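Local coordinates for DNA replication and repair protein RecF (PDB 5Z67), which probably binds ATP and single-stranded DNA as an ABC-type ATPase and acts as a recombination mediator in the RecFOR pathway of DNA repair, at residues A141-I146 against K197-Y202; K205-M210 against L222-L227; S166-I171 against D179-F184. All coordinates share one frame; numbering follows the deposited sequence.

Contact 1: A141-I146 against K197-Y202; sequences ACISVI and KVRNNY
Arg199, whose aliphatic stem lies against Ile143, has a guanidinium gripped from several sides: NH1 meets both the carboxylate of Glu269 and the carbonyl of Pro266, NE bonds to the hydroxyl of Tyr150, and NH2 forms a salt bridge to Asp140. Because Asp140 sits one residue before 141-146, on the same helix, this last bridge ties the two crossing helices together by charge. The contact is a near-perpendicular helix crossing within the helical part of this RecF-family protein, which has the RecF/RecN/SMC N-terminal domain: the axes of 141-146 and 197-202 approach to 10.9 Å with 98° between their directions, and no hydrogen bond joins the two segments themselves, which meet mainly through carbon. Ile143 and Tyr202 make most of it. The tyrosine CG stands anti to the backbone N (chi1 -174°), which sends the ring towards helix 132-146. Ile143 lies over one face of that ring; CG1 is 4.2 Å from the ring centroid and 29° off the normal, a CH-pi contact displaced towards the ring's root, where CG1 comes to 3.7 Å from Tyr202 CG. The two side chains run past one another in opposite directions, and the extended end of Ile143 continues to the helix surface, with CD1 3.9 Å from Arg199 CA. Its other branch turns to Val198, CG2 meeting Val198 CG1 at 3.7 Å. The ring is bounded differently elsewhere: Ile146 CD1 approaches near the ring plane, at the edge, 3.9 Å from Tyr202 CE1, while Ile303 of helix 286-308 also touches this side chain. Cys142 meets the far end of the tyrosine obliquely, through carbon more closely than through sulfur: its CB is 3.5 Å from Tyr202 OH, whereas SG stands 3.9 Å from that same oxygen.

Contact 2: K205-M210 against L222-L227; sequences KLKNSM and LEIIYL
An antiparallel helix-to-strand hairpin is closed here, helix 178-218 turning back into strand 222-227; the axes of the two segments approach to 8.0 Å with 169° between their directions. Two strand residues with CB directed to the helix make the apolar layer. Ile224 pushes CD1 against the helix backbone, 3.5 Å from Lys207 CA, and also meets Leu206 CG at 3.9 Å. One turn on, Leu222 CD1 packs 3.9 Å from Met210 CB, the two side chains crossing at about a right angle. Glu223 starts on the other face of the strand, but a bend at chi2 folds its carboxylate round to the rim. There Glu223 OE1 forms a long salt bridge to Lys207 NZ (3.6 Å). Ile224 N also bonds to Glu223 OE1 (3.0 Å, 152° at the hydrogen), approaching 40° out of the carboxylate plane. With an alanine in place of Glu223, the Lys207 ammonium would probably lose this counter-charge and the Ile224 N-H its side-chain acceptor. Strand 222-227 is an outer strand of a three-stranded antiparallel sheet, bonded through Glu223 and Ile225 to strand 270-275, while Met210 also packs on Cys295, Leu296 and Ser299 of helix 286-308.

Contact 3: S166-I171 against D179-F184; sequences SLLKKI and DLLEIF
Leu167 has CG anti to its own backbone nitrogen (chi1 173°) and then turns at chi2 (72°), a combination that carries CD2 straight to the opposing helix. Phe184 uses the other common choice, CG anti to the carbonyl carbon and beside N, and this brings the CD2 side of its ring to the same methyl. The evidence that Leu167 carries the contact is that CD2 alone meets three residues of 179-184. It lies 3.7 Å from Leu180 CB and 3.6 Å from Leu181 N, so it rests on the helix backbone itself, between the roots of two successive side chains. The same methyl also comes to 3.8 Å from Phe184 CD2, approaching the ring obliquely. Leu180, Leu181 and Phe184 therefore form a shallow socket one helical turn long, into which a single branch of leucine fits. Around it the packing is looser: Ile171 CD1 stands 4.3 Å from Leu181 CB, and Leu168 CD1 is likewise 4.3 Å from Leu181 CD1. No hydrogen bond or salt bridge joins the two segments, and their cohesion is wholly apolar. Leu257 of helix 253-259 lies against both Leu168 and Ile171, and Leu253 of that helix touches Leu181, so a third helix flanks one side of the pair. Glu182, which takes no part here, forms a salt bridge with Lys246. Only a short connection separates helix 148-173 from helix 178-218, and the segment axes pass 10.7 Å apart with 156° between their directions. That geometry is a helical hairpin, packed near its turn; the hairpin is reminiscent of the antiparallel helix pair that leaves the ATPase head in Rad50 and SMC relatives, there a far longer coiled coil.

Helix 178-218 takes part in all three contacts, meeting a different partner at each station along its length. Contacts 1 and 2 are buried, and they touch, Arg199 and Asn200 packing on Tyr226, with centres about 13 Å apart. Contact 3 is only partly buried and lies towards the periphery, its centre about 32 Å from that of the chain. Geometry changes with place: a near-perpendicular crossing in contact 1, a helix on an edge strand in contact 2, an antiparallel helix pair in contact 3. Chemistry follows suit, aromatic-aliphatic beside a buried arginine, aliphatic with a charged rim, and finally leucine-rich packing without polar links.

Contact 1: A141-I146 against K197-Y202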
loop_
_atom_site.group_PDB
_atom_site.type_symbol
_atom_site.label_atom_id
_atom_site.label_comp_id
_atom_site.label_asym_id
_atom_site.label_seq_id
_atom_site.Cartn_x
_atom_site.Cartn_y
_atom_site.Cartn_z
ATOM N N ALA A 141 -4.096 0.946 2.890
ATOM C CA ALA A 141 -2.890 0.109 2.915
ATOM C C ALA A 141 -1.744 0.723 3.744
ATOM O O ALA A 141 -1.000 -0.005 4.400
ATOM C CB ALA A 141 -2.393 -0.174 1.458
ATOM N N CYS A 142 -1.584 2.046 3.704
ATOM C CA CYS A 142 -0.494 2.697 4.451
ATOM C C CYS A 142 -0.728 2.588 5.938
ATOM O O CYS A 142 0.183 2.267 6.715
ATOM C CB CYS A 142 -0.352 4.179 4.079
ATOM S SG CYS A 142 0.501 4.404 2.511
ATOM N N ILE A 143 -1.955 2.879 6.337
ATOM C CA ILE A 143 -2.281 2.848 7.751
ATOM C C ILE A 143 -2.275 1.406 8.257
ATOM O O ILE A 143 -1.846 1.144 9.389
ATOM C CB ILE A 143 -3.657 3.499 8.042
ATOM C CG1 ILE A 143 -3.649 5.000 7.674
ATOM C CG2 ILE A 143 -4.022 3.323 9.511
ATOM C CD1 ILE A 143 -5.047 5.681 7.737
ATOM N N SER A 144 -2.731 0.465 7.426
ATOM C CA SER A 144 -2.830 -0.936 7.892
ATOM C C SER A 144 -1.480 -1.563 8.151
ATOM O O SER A 144 -1.352 -2.462 8.995
ATOM C CB SER A 144 -3.623 -1.810 6.907
ATOM O OG SER A 144 -4.985 -1.417 6.940
ATOM N N VAL A 145 -0.452 -1.101 7.459
ATOM C CA VAL A 145 0.864 -1.689 7.688
ATOM C C VAL A 145 1.360 -1.313 9.099
ATOM O O VAL A 145 2.079 -2.063 9.735
ATOM C CB VAL A 145 1.896 -1.244 6.606
ATOM C CG1 VAL A 145 3.255 -1.798 6.924
ATOM C CG2 VAL A 145 1.473 -1.740 5.232
ATOM N N ILE A 146 0.946 -0.143 9.569
ATOM C CA ILE A 146 1.404 0.422 10.831
ATOM C C ILE A 146 0.509 -0.036 11.952
ATOM O O ILE A 146 0.974 -0.438 13.012
ATOM C CB ILE A 146 1.389 1.973 10.795
ATOM C CG1 ILE A 146 2.493 2.523 9.891
ATOM C CG2 ILE A 146 1.497 2.559 12.203
ATOM C CD1 ILE A 146 2.148 3.917 9.293
ATOM N N LYS A 197 -11.096 8.695 12.770
ATOM C CA LYS A 197 -10.160 9.295 13.711
ATOM C C LYS A 197 -8.724 8.934 13.340
ATOM O O LYS A 197 -7.831 9.781 13.366
ATOM C CB LYS A 197 -10.450 8.849 15.137
ATOM N N VAL A 198 -8.498 7.667 13.010
ATOM C CA VAL A 198 -7.167 7.242 12.626
ATOM C C VAL A 198 -6.765 7.850 11.284
ATOM O O VAL A 198 -5.611 8.253 11.110
ATOM C CB VAL A 198 -7.069 5.712 12.557
ATOM C CG1 VAL A 198 -5.688 5.279 12.107
ATOM C CG2 VAL A 198 -7.383 5.112 13.929
ATOM N N ARG A 199 -7.694 7.924 10.334
ATOM C CA ARG A 199 -7.344 8.539 9.055
ATOM C C ARG A 199 -6.930 9.988 9.239
ATOM O O ARG A 199 -5.965 10.447 8.611
ATOM C CB ARG A 199 -8.489 8.462 8.053
ATOM C CG ARG A 199 -8.704 7.076 7.471
ATOM C CD ARG A 199 -9.765 7.109 6.390
ATOM N NE ARG A 199 -9.980 5.800 5.780
ATOM C CZ ARG A 199 -10.931 5.563 4.878
ATOM N NH1 ARG A 199 -11.760 6.535 4.514
ATOM N NH2 ARG A 199 -11.078 4.352 4.361
ATOM N N ASN A 200 -7.666 10.706 10.087
ATOM C CA ASN A 200 -7.370 12.114 10.328
ATOM C C ASN A 200 -5.958 12.289 10.884
ATOM O O ASN A 200 -5.207 13.142 10.449
ATOM C CB ASN A 200 -8.378 12.722 11.293
ATOM C CG ASN A 200 -8.366 14.223 11.249
ATOM O OD1 ASN A 200 -8.990 14.832 10.376
ATOM N ND2 ASN A 200 -7.658 14.839 12.189
ATOM N N ASN A 201 -5.630 11.459 11.858
ATOM C CA ASN A 201 -4.313 11.415 12.456
ATOM C C ASN A 201 -3.196 11.136 11.445
ATOM O O ASN A 201 -2.185 11.829 11.433
ATOM C CB ASN A 201 -4.311 10.355 13.559
ATOM C CG ASN A 201 -3.082 10.428 14.433
ATOM O OD1 ASN A 201 -2.102 9.727 14.191
ATOM N ND2 ASN A 201 -3.123 11.285 15.453
ATOM N N TYR A 202 -3.377 10.125 10.595
ATOM C CA TYR A 202 -2.374 9.827 9.573
ATOM C C TYR A 202 -2.184 10.991 8.576
ATOM O O TYR A 202 -1.045 11.361 8.231
ATOM C CB TYR A 202 -2.733 8.540 8.813
ATOM C CG TYR A 202 -1.629 8.116 7.850
ATOM C CD1 TYR A 202 -0.569 7.315 8.284
ATOM C CD2 TYR A 202 -1.641 8.523 6.514
ATOM C CE1 TYR A 202 0.459 6.924 7.405
ATOM C CE2 TYR A 202 -0.630 8.137 5.636
ATOM C CZ TYR A 202 0.417 7.332 6.099
ATOM O OH TYR A 202 1.429 6.954 5.263
#

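Contact 2: K205-M210 against L222-L227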
loop_
_atom_site.group_PDB
_atom_site.type_symbol
_atom_site.label_atom_id
_atom_site.label_comp_id
_atom_site.label_asym_id
_atom_site.label_seq_id
_atom_site.Cartn_x
_atom_site.Cartn_y
_atom_site.Cartn_z
ATOM N N LYS A 205 -0.100 13.728 9.893
ATOM C CA LYS A 205 1.313 13.386 9.743
ATOM C C LYS A 205 1.759 13.444 8.268
ATOM O O LYS A 205 2.845 13.919 7.963
ATOM C CB LYS A 205 1.593 11.990 10.330
ATOM C CG LYS A 205 1.629 11.983 11.849
ATOM C CD LYS A 205 1.603 10.562 12.391
ATOM C CE LYS A 205 1.005 10.559 13.794
ATOM N NZ LYS A 205 1.587 9.529 14.694
ATOM N N LEU A 206 0.929 12.938 7.363
ATOM C CA LEU A 206 1.245 12.969 5.950
ATOM C C LEU A 206 1.472 14.401 5.505
ATOM O O LEU A 206 2.440 14.688 4.800
ATOM C CB LEU A 206 0.132 12.333 5.128
ATOM C CG LEU A 206 0.394 12.269 3.618
ATOM C CD1 LEU A 206 1.708 11.552 3.332
ATOM C CD2 LEU A 206 -0.731 11.534 2.950
ATOM N N LYS A 207 0.573 15.298 5.928
ATOM C CA LYS A 207 0.647 16.695 5.551
ATOM C C LYS A 207 1.973 17.295 6.012
ATOM O O LYS A 207 2.669 17.925 5.233
ATOM C CB LYS A 207 -0.542 17.476 6.143
ATOM C CG LYS A 207 -0.629 18.948 5.686
ATOM C CD LYS A 207 -0.264 19.880 6.813
ATOM C CE LYS A 207 -1.526 20.423 7.464
ATOM N NZ LYS A 207 -2.527 19.372 7.847
ATOM N N ASN A 208 2.320 17.083 7.279
ATOM C CA ASN A 208 3.559 17.630 7.842
ATOM C C ASN A 208 4.819 17.094 7.178
ATOM O O ASN A 208 5.772 17.833 6.922
ATOM C CB ASN A 208 3.641 17.334 9.331
ATOM C CG ASN A 208 2.507 17.966 10.124
ATOM O OD1 ASN A 208 2.003 19.043 9.783
ATOM N ND2 ASN A 208 2.109 17.299 11.197
ATOM N N SER A 209 4.834 15.795 6.923
ATOM C CA SER A 209 6.009 15.168 6.351
ATOM C C SER A 209 6.122 15.557 4.862
ATOM O O SER A 209 7.193 15.911 4.379
ATOM C CB SER A 209 5.946 13.643 6.572
ATOM O OG SER A 209 6.888 12.962 5.774
ATOM N N MET A 210 5.003 15.533 4.149
ATOM C CA MET A 210 5.003 15.812 2.715
ATOM C C MET A 210 5.364 17.261 2.414
ATOM O O MET A 210 6.038 17.536 1.421
ATOM C CB MET A 210 3.632 15.459 2.128
ATOM C CG MET A 210 3.627 14.992 0.694
ATOM S SD MET A 210 2.023 14.275 0.269
ATOM C CE MET A 210 1.949 14.798 -1.441
ATOM N N LEU A 222 2.453 22.772 0.436
ATOM C CA LEU A 222 1.604 21.582 0.442
ATOM C C LEU A 222 0.466 21.747 1.466
ATOM O O LEU A 222 0.679 22.223 2.585
ATOM C CB LEU A 222 2.463 20.343 0.726
ATOM C CG LEU A 222 1.912 18.928 0.582
ATOM C CD1 LEU A 222 1.164 18.471 1.844
ATOM C CD2 LEU A 222 1.040 18.780 -0.652
ATOM N N GLU A 223 -0.750 21.411 1.063
ATOM C CA GLU A 223 -1.856 21.337 2.018
ATOM C C GLU A 223 -2.648 20.066 1.761
ATOM O O GLU A 223 -2.683 19.579 0.645
ATOM C CB GLU A 223 -2.765 22.573 1.920
ATOM C CG GLU A 223 -3.782 22.710 3.062
ATOM C CD GLU A 223 -3.136 22.540 4.441
ATOM O OE1 GLU A 223 -3.371 21.484 5.086
ATOM O OE2 GLU A 223 -2.384 23.450 4.868
ATOM N N ILE A 224 -3.281 19.528 2.797
ATOM C CA ILE A 224 -4.155 18.368 2.621
ATOM C C ILE A 224 -5.500 18.560 3.315
ATOM O O ILE A 224 -5.570 18.828 4.508
ATOM C CB ILE A 224 -3.505 17.079 3.132
ATOM C CG1 ILE A 224 -2.302 16.720 2.254
ATOM C CG2 ILE A 224 -4.504 15.943 3.082
ATOM C CD1 ILE A 224 -1.426 15.686 2.854
ATOM N N ILE A 225 -6.560 18.436 2.535
ATOM C CA ILE A 225 -7.904 18.538 3.064
ATOM C C ILE A 225 -8.536 17.144 3.158
ATOM O O ILE A 225 -8.603 16.411 2.173
ATOM C CB ILE A 225 -8.761 19.451 2.200
ATOM C CG1 ILE A 225 -8.079 20.820 2.056
ATOM C CG2 ILE A 225 -10.170 19.556 2.773
ATOM C CD1 ILE A 225 -8.850 21.796 1.195
ATOM N N TYR A 226 -8.950 16.786 4.368
ATOM C CA TYR A 226 -9.647 15.540 4.633
ATOM C C TYR A 226 -11.126 15.828 4.855
ATOM O O TYR A 226 -11.548 16.296 5.910
ATOM C CB TYR A 226 -9.039 14.833 5.841
ATOM C CG TYR A 226 -9.710 13.545 6.250
ATOM C CD1 TYR A 226 -10.390 12.754 5.332
ATOM C CD2 TYR A 226 -9.678 13.127 7.569
ATOM C CE1 TYR A 226 -11.022 11.572 5.732
ATOM C CE2 TYR A 226 -10.294 11.965 7.971
ATOM C CZ TYR A 226 -10.961 11.191 7.058
ATOM O OH TYR A 226 -11.559 10.026 7.485
ATOM N N LEU A 227 -11.898 15.561 3.815
ATOM C CA LEU A 227 -13.340 15.664 3.870
ATOM C C LEU A 227 -13.897 14.330 4.366
ATOM O O LEU A 227 -14.037 13.361 3.603
ATOM C CB LEU A 227 -13.884 16.038 2.491
ATOM C CG LEU A 227 -13.007 15.613 1.305
ATOM C CD1 LEU A 227 -13.679 14.484 0.531
ATOM C CD2 LEU A 227 -12.685 16.783 0.389
#

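Contact 3: S166-I171 against D179-F184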
loop_
_atom_site.group_PDB
_atom_site.type_symbol
_atom_site.label_atom_id
_atom_site.label_comp_id
_atom_site.label_asym_id
_atom_site.label_seq_id
_atom_site.Cartn_x
_atom_site.Cartn_y
_atom_site.Cartn_z
ATOM N N SER A 166 -26.436 -5.722 0.806
ATOM C CA SER A 166 -27.302 -6.800 0.338
ATOM C C SER A 166 -28.638 -6.794 1.101
ATOM O O SER A 166 -29.671 -7.139 0.534
ATOM C CB SER A 166 -26.590 -8.166 0.423
ATOM O OG SER A 166 -26.527 -8.652 1.733
ATOM N N LEU A 167 -28.640 -6.348 2.361
ATOM C CA LEU A 167 -29.905 -6.252 3.101
ATOM C C LEU A 167 -30.820 -5.194 2.498
ATOM O O LEU A 167 -32.040 -5.355 2.511
ATOM C CB LEU A 167 -29.666 -5.936 4.576
ATOM C CG LEU A 167 -30.912 -5.649 5.416
ATOM C CD1 LEU A 167 -31.696 -6.927 5.659
ATOM C CD2 LEU A 167 -30.586 -4.938 6.733
ATOM N N LEU A 168 -30.231 -4.107 1.993
ATOM C CA LEU A 168 -31.028 -3.078 1.340
ATOM C C LEU A 168 -31.870 -3.700 0.221
ATOM O O LEU A 168 -33.046 -3.375 0.077
ATOM C CB LEU A 168 -30.148 -1.954 0.786
ATOM C CG LEU A 168 -29.861 -0.657 1.563
ATOM C CD1 LEU A 168 -30.720 -0.519 2.801
ATOM C CD2 LEU A 168 -28.387 -0.513 1.904
ATOM N N LYS A 169 -31.276 -4.614 -0.542
ATOM C CA LYS A 169 -31.989 -5.308 -1.617
ATOM C C LYS A 169 -33.115 -6.194 -1.099
ATOM O O LYS A 169 -34.187 -6.250 -1.705
ATOM C CB LYS A 169 -31.020 -6.149 -2.464
ATOM C CG LYS A 169 -31.742 -7.144 -3.393
ATOM C CD LYS A 169 -30.815 -7.677 -4.502
ATOM C CE LYS A 169 -31.449 -8.844 -5.271
ATOM N NZ LYS A 169 -30.484 -9.357 -6.287
ATOM N N LYS A 170 -32.870 -6.889 0.013
ATOM C CA LYS A 170 -33.916 -7.690 0.649
ATOM C C LYS A 170 -35.012 -6.793 1.190
ATOM O O LYS A 170 -36.187 -7.118 1.104
ATOM C CB LYS A 170 -33.357 -8.563 1.784
ATOM C CG LYS A 170 -33.111 -10.026 1.398
ATOM C CD LYS A 170 -31.747 -10.535 1.910
ATOM C CE LYS A 170 -31.317 -11.842 1.221
ATOM N NZ LYS A 170 -29.843 -12.081 1.311
ATOM N N ILE A 171 -34.640 -5.666 1.769
ATOM C CA ILE A 171 -35.656 -4.749 2.281
ATOM C C ILE A 171 -36.479 -4.187 1.125
ATOM O O ILE A 171 -37.652 -3.876 1.304
ATOM C CB ILE A 171 -35.026 -3.607 3.109
ATOM C CG1 ILE A 171 -34.405 -4.185 4.389
ATOM C CG2 ILE A 171 -36.072 -2.564 3.469
ATOM C CD1 ILE A 171 -33.634 -3.208 5.222
ATOM N N ASP A 179 -34.758 -4.433 11.966
ATOM C CA ASP A 179 -33.788 -4.750 13.001
ATOM C C ASP A 179 -32.368 -4.950 12.527
ATOM O O ASP A 179 -31.514 -4.439 13.167
ATOM C CB ASP A 179 -34.180 -5.872 13.975
ATOM C CG ASP A 179 -34.229 -7.208 13.347
ATOM O OD1 ASP A 179 -34.562 -7.284 12.190
ATOM O OD2 ASP A 179 -33.960 -8.179 14.010
ATOM N N LEU A 180 -32.121 -5.664 11.432
ATOM C CA LEU A 180 -30.732 -5.873 11.072
ATOM C C LEU A 180 -30.234 -4.510 10.607
ATOM O O LEU A 180 -29.043 -4.240 10.709
ATOM C CB LEU A 180 -30.640 -6.865 9.933
ATOM C CG LEU A 180 -30.913 -8.314 10.384
ATOM C CD1 LEU A 180 -30.997 -9.250 9.191
ATOM C CD2 LEU A 180 -29.838 -8.769 11.388
ATOM N N LEU A 181 -31.129 -3.656 10.107
ATOM C CA LEU A 181 -30.690 -2.371 9.564
ATOM C C LEU A 181 -30.146 -1.461 10.675
ATOM O O LEU A 181 -29.145 -0.780 10.487
ATOM C CB LEU A 181 -31.831 -1.679 8.805
ATOM C CG LEU A 181 -31.483 -0.340 8.131
ATOM C CD1 LEU A 181 -30.413 -0.518 7.058
ATOM C CD2 LEU A 181 -32.739 0.361 7.566
ATOM N N GLU A 182 -30.822 -1.459 11.821
ATOM C CA GLU A 182 -30.332 -0.747 12.989
ATOM C C GLU A 182 -28.998 -1.307 13.456
ATOM O O GLU A 182 -28.052 -0.561 13.707
ATOM C CB GLU A 182 -31.342 -0.812 14.128
ATOM C CG GLU A 182 -30.802 -0.314 15.442
ATOM C CD GLU A 182 -30.570 1.191 15.449
ATOM O OE1 GLU A 182 -29.866 1.679 16.373
ATOM O OE2 GLU A 182 -31.108 1.887 14.545
ATOM N N ILE A 183 -28.925 -2.628 13.554
ATOM C CA ILE A 183 -27.705 -3.296 13.977
ATOM C C ILE A 183 -26.528 -2.959 13.059
ATOM O O ILE A 183 -25.425 -2.698 13.539
ATOM C CB ILE A 183 -27.911 -4.816 14.042
ATOM C CG1 ILE A 183 -28.618 -5.179 15.349
ATOM C CG2 ILE A 183 -26.592 -5.540 14.008
ATOM C CD1 ILE A 183 -29.085 -6.623 15.439
ATOM N N PHE A 184 -26.772 -2.923 11.750
ATOM C CA PHE A 184 -25.734 -2.568 10.793
ATOM C C PHE A 184 -25.397 -1.077 10.874
ATOM O O PHE A 184 -24.212 -0.713 10.848
ATOM C CB PHE A 184 -26.140 -2.952 9.358
ATOM C CG PHE A 184 -26.217 -4.444 9.128
ATOM C CD1 PHE A 184 -25.433 -5.321 9.875
ATOM C CD2 PHE A 184 -27.074 -4.966 8.182
ATOM C CE1 PHE A 184 -25.517 -6.702 9.686
ATOM C CE2 PHE A 184 -27.153 -6.334 7.975
ATOM C CZ PHE A 184 -26.367 -7.208 8.732
#